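PDB 4R25: nitrogen regulatory PII-like protein from Bacillus subtilis subsp. subtilis, which is a PII-family regulator required for full induction of the nrgAB operon under ammonium limitation, and probably binds ATP. Local coordinates for residues K19-L22 and G23-G26; L83-S87 and P88-K92. All coordinates share one frame; numbering follows the deposited sequence.

Contact 1 (K19-L22 and G23-G26); sequences KQEL and GKIG
K24 reaches back over the previous turn of helix 15-25 toward E21 and Q20. Within this turn the one charged pair is a long salt bridge, with E21 OE2 3.9 Å from K24 NZ. The lysine chain is extended beyond CG, while the glutamate chain is bent about its CB-CG bond (chi2 -64°), which turns its carboxylate toward the lysine amine. The other carboxylate oxygen, OE1, is in a salt bridge with R81 of helix 72-83. E21 has two cationic partners, one at each carboxylate oxygen, and R81 is the stronger. On the way, the aliphatic part of K24 runs beside the backbone carbonyl of the residue four back, with K24 CG 3.3 Å from Q20 O. The Q20 amide is engaged elsewhere: its NE2 bonds E16 and the I53 carbonyl of the second subunit.

The backbone bonds weaken along the turn. G23 N binds K19 O at 2.9 Å. K24 N binds Q20 O at 3.1 Å, N-H...O angle 139°. I25 N is held weakly by both E21 O and L22 O. G26 N then bonds G23 O and, weakly, L22 O. With its positive phi (125°), G26 closes the helix in a Schellman motif.

Apolar contact is slight: L22 CD2 lies 4.3 Å from I25 CD1. I25 also rests on Q74 and T78 of helix 72-83.

The chemistry is that of a helix C-terminus. Backbone bonds define the turn, and the long E21-K24 pair probably adds modest electrostatic support beside the stronger tie to R81.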
loop_
_atom_site.group_PDB
_atom_site.type_symbol
_atom_site.label_atom_id
_atom_site.label_comp_id
_atom_site.label_asym_id
_atom_site.label_seq_id
_atom_site.Cartn_x
_atom_site.Cartn_y
_atom_site.Cartn_z
ATOM N N LYS A 19 -3.352 16.270 -11.409
ATOM C CA LYS A 19 -2.875 15.619 -12.619
ATOM C C LYS A 19 -2.166 16.617 -13.532
ATOM O O LYS A 19 -1.122 16.296 -14.103
ATOM C CB LYS A 19 -4.027 14.936 -13.354
ATOM C CG LYS A 19 -4.715 13.851 -12.551
ATOM C CD LYS A 19 -5.884 13.267 -13.314
ATOM C CE LYS A 19 -6.612 12.214 -12.510
ATOM N NZ LYS A 19 -7.770 11.685 -13.287
ATOM N N GLN A 20 -2.724 17.823 -13.663
ATOM C CA GLN A 20 -2.074 18.882 -14.444
ATOM C C GLN A 20 -0.703 19.220 -13.889
ATOM O O GLN A 20 0.288 19.261 -14.627
ATOM C CB GLN A 20 -2.918 20.165 -14.497
ATOM C CG GLN A 20 -4.205 20.062 -15.315
ATOM C CD GLN A 20 -3.960 19.697 -16.772
ATOM O OE1 GLN A 20 -3.152 20.327 -17.461
ATOM N NE2 GLN A 20 -4.667 18.679 -17.250
ATOM N N GLU A 21 -0.643 19.462 -12.584
ATOM C CA GLU A 21 0.602 19.916 -11.972
ATOM C C GLU A 21 1.656 18.815 -11.911
ATOM O O GLU A 21 2.832 19.060 -12.169
ATOM C CB GLU A 21 0.336 20.503 -10.585
ATOM C CG GLU A 21 -0.671 21.652 -10.580
ATOM C CD GLU A 21 -0.194 22.871 -11.358
ATOM O OE1 GLU A 21 0.601 23.659 -10.803
ATOM O OE2 GLU A 21 -0.621 23.047 -12.522
ATOM N N LEU A 22 1.237 17.597 -11.577
ATOM C CA LEU A 22 2.179 16.489 -11.515
ATOM C C LEU A 22 2.681 16.178 -12.913
ATOM O O LEU A 22 3.875 15.944 -13.120
ATOM C CB LEU A 22 1.539 15.249 -10.883
ATOM C CG LEU A 22 1.216 15.373 -9.396
ATOM C CD1 LEU A 22 0.454 14.152 -8.925
ATOM C CD2 LEU A 22 2.490 15.577 -8.591
ATOM N N GLY A 23 1.761 16.176 -13.870
ATOM C CA GLY A 23 2.120 16.018 -15.270
ATOM C C GLY A 23 3.212 16.985 -15.718
ATOM O O GLY A 23 4.150 16.590 -16.412
ATOM N N LYS A 24 3.114 18.246 -15.299
ATOM C CA LYS A 24 4.037 19.268 -15.794
ATOM C C LYS A 24 5.448 19.110 -15.278
ATOM O O LYS A 24 6.395 19.485 -15.966
ATOM C CB LYS A 24 3.507 20.677 -15.520
ATOM C CG LYS A 24 2.401 21.068 -16.484
ATOM C CD LYS A 24 1.551 22.224 -15.974
ATOM C CE LYS A 24 0.323 22.386 -16.876
ATOM N NZ LYS A 24 -0.673 23.381 -16.391
ATOM N N ILE A 25 5.595 18.548 -14.082
ATOM C CA ILE A 25 6.925 18.390 -13.488
ATOM C C ILE A 25 7.595 17.067 -13.878
ATOM O O ILE A 25 8.723 16.793 -13.470
ATOM C CB ILE A 25 6.887 18.518 -11.956
ATOM C CG1 ILE A 25 6.510 17.180 -11.303
ATOM C CG2 ILE A 25 5.909 19.607 -11.552
ATOM C CD1 ILE A 25 6.258 17.259 -9.814
ATOM N N GLY A 26 6.907 16.245 -14.664
ATOM C CA GLY A 26 7.523 15.033 -15.178
ATOM C C GLY A 26 6.836 13.699 -14.922
ATOM O O GLY A 26 7.218 12.699 -15.526
#

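Contact 2 (L83-S87 and P88-K92)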
loop_
_atom_site.group_PDB
_atom_site.type_symbol
_atom_site.label_atom_id
_atom_site.label_comp_id
_atom_site.label_asym_id
_atom_site.label_seq_id
_atom_site.Cartn_x
_atom_site.Cartn_y
_atom_site.Cartn_z
ATOM N N LEU A 83 -3.340 20.853 -3.048
ATOM C CA LEU A 83 -4.341 20.189 -2.206
ATOM C C LEU A 83 -4.631 20.933 -0.897
ATOM O O LEU A 83 -5.557 20.580 -0.160
ATOM C CB LEU A 83 -3.915 18.740 -1.921
ATOM C CG LEU A 83 -3.721 17.851 -3.153
ATOM C CD1 LEU A 83 -3.078 16.516 -2.789
ATOM C CD2 LEU A 83 -5.045 17.637 -3.869
ATOM N N LYS A 84 -3.834 21.960 -0.620
ATOM C CA LYS A 84 -4.011 22.793 0.566
ATOM C C LYS A 84 -5.282 23.639 0.490
ATOM O O LYS A 84 -5.495 24.357 -0.491
ATOM C CB LYS A 84 -2.792 23.703 0.731
ATOM C CG LYS A 84 -2.987 24.855 1.696
ATOM C CD LYS A 84 -2.386 24.569 3.070
ATOM C CE LYS A 84 -0.864 24.511 3.026
ATOM N NZ LYS A 84 -0.288 25.670 2.284
ATOM N N THR A 85 -6.128 23.543 1.514
ATOM C CA THR A 85 -7.299 24.408 1.616
ATOM C C THR A 85 -7.486 24.910 3.044
ATOM O O THR A 85 -8.460 25.600 3.341
ATOM C CB THR A 85 -8.600 23.705 1.171
ATOM O OG1 THR A 85 -9.095 22.875 2.231
ATOM C CG2 THR A 85 -8.378 22.880 -0.091
ATOM N N GLY A 86 -6.558 24.547 3.927
ATOM C CA GLY A 86 -6.591 24.997 5.308
ATOM C C GLY A 86 -7.602 24.275 6.178
ATOM O O GLY A 86 -7.349 24.007 7.353
ATOM N N SER A 87 -8.759 23.969 5.604
ATOM C CA SER A 87 -9.808 23.271 6.331
ATOM C C SER A 87 -9.341 21.856 6.641
ATOM O O SER A 87 -8.679 21.231 5.814
ATOM C CB SER A 87 -11.095 23.227 5.502
ATOM O OG SER A 87 -10.989 24.028 4.334
ATOM N N PRO A 88 -9.679 21.347 7.837
ATOM C CA PRO A 88 -9.303 19.978 8.198
ATOM C C PRO A 88 -9.784 18.984 7.146
ATOM O O PRO A 88 -10.806 19.226 6.496
ATOM C CB PRO A 88 -10.018 19.754 9.537
ATOM C CG PRO A 88 -11.072 20.812 9.601
ATOM C CD PRO A 88 -10.492 21.985 8.883
ATOM N N GLY A 89 -9.047 17.889 6.973
ATOM C CA GLY A 89 -9.357 16.911 5.942
ATOM C C GLY A 89 -8.540 17.115 4.678
ATOM O O GLY A 89 -8.906 16.643 3.602
ATOM N N ASP A 90 -7.427 17.828 4.808
ATOM C CA ASP A 90 -6.539 18.084 3.682
ATOM C C ASP A 90 -5.662 16.869 3.396
ATOM O O ASP A 90 -5.135 16.714 2.299
ATOM C CB ASP A 90 -5.668 19.311 3.960
ATOM C CG ASP A 90 -6.303 20.604 3.473
ATOM O OD1 ASP A 90 -7.460 20.566 3.002
ATOM O OD2 ASP A 90 -5.646 21.662 3.564
ATOM N N GLY A 91 -5.496 16.016 4.400
ATOM C CA GLY A 91 -4.773 14.776 4.227
ATOM C C GLY A 91 -3.284 14.859 4.482
ATOM O O GLY A 91 -2.773 15.864 4.960
ATOM N N LYS A 92 -2.588 13.778 4.152
ATOM C CA LYS A 92 -1.163 13.656 4.421
ATOM C C LYS A 92 -0.426 13.060 3.225
ATOM O O LYS A 92 -1.037 12.632 2.248
ATOM C CB LYS A 92 -0.924 12.799 5.670
ATOM C CG LYS A 92 -1.754 13.213 6.885
ATOM C CD LYS A 92 -1.100 12.775 8.189
ATOM C CE LYS A 92 -2.015 13.013 9.384
ATOM N NZ LYS A 92 -3.246 12.172 9.311
#
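The D90 carboxylate points into the bend of the chain and takes up donors from T85 and G86. T85 N gives D90 OD2 a nearly straight bond, 2.8 Å long with an N-H...O angle of 178°. It comes from the syn side, 30° out of the carboxylate plane. G86 N adds a weak bond to the same oxygen, D90 OD2, at 3.0 Å. The T85 hydroxyl donates to the syn lone pair of OD1, with T85 OG1 2.9 Å from D90 OD1. The threonine chi1 of 80° sets OG1 between the backbone N and carbonyl carbon, on the side where the carboxylate lies. R11, from outside the loop, also meets the carboxylate directly, through a salt bridge to D90 OD1.

Further out, R11 bonds the S87 carbonyl, and so bridges it to D90 OD1. With an alanine here in place of D90, the T85 and G86 amides and the T85 hydroxyl would probably be left without this carboxylate, R11 would lose its anionic mate, and the bend would be freer to shift. Positive phi at G86 and G89 lets the chain turn around the carboxylate.

The loop joins helix 72-83 to strand 92-97. L83, at the helix end, packs on I8 and T10 of strand 4-10. K92 pairs with V9 of that strand, and with a strand of the third subunit in an antiparallel ladder.

Contact 1 lies earlier in the chain, and contact 2 follows well after it. Their centres are about 20 Å apart, and their nearest atoms about 7 Å apart, without touching. Helix 72-83 connects them: contact 1 packs its helix, 15-25, against it, and contact 2 is the loop that leaves its C-terminal end for strand 92-97. That strand is an edge of the chain's antiparallel sheet, whose order is 29-44, 51-67, 4-10, 92-97, as in the ferredoxin-like fold of PII proteins. The two contacts also meet different copies in the three-chain assembly. Contact 1 adjoins the second subunit and contact 2 the third, so both lie at interfaces of the trimer.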